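Local structure of beta-hexosaminidase Amuc_2018 (Akkermansia muciniphila, 6JEB) at residues Tyr352-Gln357 and Pro398-Arg403. The protein hydrolyses terminal non-reducing N-acetylhexosamine residues, releasing N-acetylglucosamine from N-glycans and chitobiose as a family 20 glycoside hydrolase. Numbering follows the deposited sequence.
Sequences YLDFPQ and PVWAER. With ACM (acetamide), chain C.
Tyr352 and Trp400 meet as an oblique aromatic pair, their planes 57° apart: Trp400 NE1 sits over one face of the tyrosine ring, displaced toward the rim, 3.1 Å from Tyr352 CE2. Apolar packing continues at Tyr352 CE1, 3.6 Å from Pro398 CG, while Pro398 CB lies against one face of the indole. Among hydrogen bonds, Leu353 N donates to Pro398 O (3.0 Å), tying the type I turn 352-355 to Pro398 on barrel strand 392-399. In the ligand pocket, Tyr352 OH donates to the acetamide oxygen at 2.7 Å, and Asp257 OD2 is also hydrogen-bonded to the acetamide. A phenylalanine at Tyr352 would lack the hydroxyl, and the acetamide carbonyl would probably be held less firmly. Asp354 CG stands between backbone N and carbonyl carbon (chi1 54°); the carboxylate lies alongside the indole, its plane turned 68° from the ring's, and OD1, without a hydrogen-bonding partner, is 3.4 Å from Trp400 CD1 at the ring edge. A water donates to both Asp354 OD2 and Glu402 OE1, which probably eases repulsion between the two carboxylates. Acetamide probably stands in for the substrate's N-acetyl group, so this chemistry implies a substrate-binding wall combining aromatic surface, acidic groups and a phenol placed to hold the acetamido carbonyl, consistent with substrate-assisted catalysis.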
# COMPACT_ATOMS: atom_id res chain seq x y z
N TYR A 352 5.20 -5.95 -6.31
CA TYR A 352 5.88 -6.35 -5.08
C TYR A 352 7.26 -5.70 -5.10
O TYR A 352 8.20 -6.22 -5.71
CB TYR A 352 5.90 -7.87 -4.95
CG TYR A 352 4.70 -8.39 -4.19
CD1 TYR A 352 3.45 -7.80 -4.35
CD2 TYR A 352 4.82 -9.46 -3.31
CE1 TYR A 352 2.34 -8.25 -3.64
CE2 TYR A 352 3.72 -9.93 -2.60
CZ TYR A 352 2.48 -9.31 -2.77
OH TYR A 352 1.40 -9.75 -2.05
N LEU A 353 7.38 -4.55 -4.44
CA LEU A 353 8.60 -3.77 -4.54
C LEU A 353 9.69 -4.23 -3.58
O LEU A 353 10.78 -3.64 -3.56
CB LEU A 353 8.30 -2.27 -4.39
CG LEU A 353 7.25 -1.77 -5.39
CD1 LEU A 353 7.09 -0.25 -5.31
CD2 LEU A 353 7.57 -2.21 -6.83
N ASP A 354 9.43 -5.28 -2.79
CA ASP A 354 10.52 -5.92 -2.08
C ASP A 354 11.43 -6.70 -3.01
O ASP A 354 12.58 -6.98 -2.65
CB ASP A 354 9.98 -6.81 -0.94
CG ASP A 354 8.94 -7.83 -1.42
OD1 ASP A 354 8.10 -7.49 -2.28
OD2 ASP A 354 8.94 -8.97 -0.90
N PHE A 355 10.96 -7.05 -4.21
CA PHE A 355 11.78 -7.83 -5.14
C PHE A 355 12.90 -6.94 -5.70
O PHE A 355 12.72 -5.73 -5.82
CB PHE A 355 10.93 -8.36 -6.30
CG PHE A 355 9.86 -9.37 -5.90
CD1 PHE A 355 9.72 -9.80 -4.58
CD2 PHE A 355 8.99 -9.86 -6.86
CE1 PHE A 355 8.72 -10.73 -4.24
CE2 PHE A 355 8.00 -10.78 -6.52
CZ PHE A 355 7.86 -11.22 -5.21
N PRO A 356 14.06 -7.52 -6.03
CA PRO A 356 15.15 -6.70 -6.56
C PRO A 356 14.77 -6.07 -7.90
O PRO A 356 14.05 -6.67 -8.70
CB PRO A 356 16.31 -7.70 -6.72
CG PRO A 356 15.63 -9.04 -6.87
CD PRO A 356 14.41 -8.95 -5.97
N GLN A 357 15.27 -4.86 -8.14
CA GLN A 357 14.93 -4.14 -9.36
C GLN A 357 15.96 -4.28 -10.47
O GLN A 357 15.66 -3.96 -11.62
CB GLN A 357 14.67 -2.66 -9.08
CG GLN A 357 15.89 -1.84 -8.67
CD GLN A 357 15.48 -0.65 -7.83
OE1 GLN A 357 14.95 0.33 -8.35
NE2 GLN A 357 15.68 -0.75 -6.52
N PRO A 398 2.94 -3.15 -2.47
CA PRO A 398 3.53 -3.38 -1.14
C PRO A 398 5.05 -3.35 -1.18
O PRO A 398 5.68 -3.90 -2.08
CB PRO A 398 3.04 -4.79 -0.77
CG PRO A 398 2.00 -5.15 -1.79
CD PRO A 398 2.32 -4.37 -3.02
N VAL A 399 5.64 -2.72 -0.15
CA VAL A 399 7.08 -2.76 0.02
C VAL A 399 7.39 -3.62 1.24
O VAL A 399 7.73 -3.12 2.32
CB VAL A 399 7.71 -1.36 0.12
CG1 VAL A 399 9.20 -1.43 -0.19
CG2 VAL A 399 7.03 -0.38 -0.85
N TRP A 400 7.25 -4.94 1.08
CA TRP A 400 7.44 -5.86 2.20
C TRP A 400 8.84 -5.72 2.75
O TRP A 400 9.81 -5.53 2.01
CB TRP A 400 7.22 -7.29 1.72
CG TRP A 400 5.84 -7.55 1.18
CD1 TRP A 400 5.48 -7.69 -0.14
CD2 TRP A 400 4.65 -7.71 1.95
NE1 TRP A 400 4.13 -7.93 -0.23
CE2 TRP A 400 3.60 -7.95 1.04
CE3 TRP A 400 4.37 -7.68 3.33
CZ2 TRP A 400 2.28 -8.15 1.46
CZ3 TRP A 400 3.07 -7.89 3.74
CH2 TRP A 400 2.04 -8.12 2.81
N ALA A 401 8.97 -5.82 4.08
CA ALA A 401 10.19 -5.38 4.74
C ALA A 401 10.90 -6.47 5.53
O ALA A 401 11.71 -6.15 6.41
CB ALA A 401 9.95 -4.14 5.60
N GLU A 402 10.63 -7.75 5.25
CA GLU A 402 11.43 -8.81 5.87
C GLU A 402 12.91 -8.48 5.81
O GLU A 402 13.65 -8.66 6.78
CB GLU A 402 11.20 -10.17 5.18
CG GLU A 402 9.84 -10.83 5.41
CD GLU A 402 8.82 -10.48 4.35
OE1 GLU A 402 8.94 -9.40 3.74
OE2 GLU A 402 7.91 -11.31 4.10
N ARG A 403 13.36 -7.96 4.66
CA ARG A 403 14.78 -7.74 4.39
C ARG A 403 15.12 -6.27 4.20
O ARG A 403 16.18 -5.95 3.64
CB ARG A 403 15.22 -8.55 3.17
CG ARG A 403 15.07 -10.05 3.31
CD ARG A 403 16.15 -10.64 4.20
NE ARG A 403 16.13 -12.09 4.14
CZ ARG A 403 17.10 -12.87 4.58
NH1 ARG A 403 18.18 -12.33 5.13
NH2 ARG A 403 17.00 -14.19 4.46
C1 ACM C . 1.25 -11.60 0.77
O ACM C . 2.08 -11.43 -0.07
N ACM C . 1.53 -12.50 1.84
C2 ACM C . -0.10 -10.91 0.76
O HOH W 1 10.28 -9.51 1.43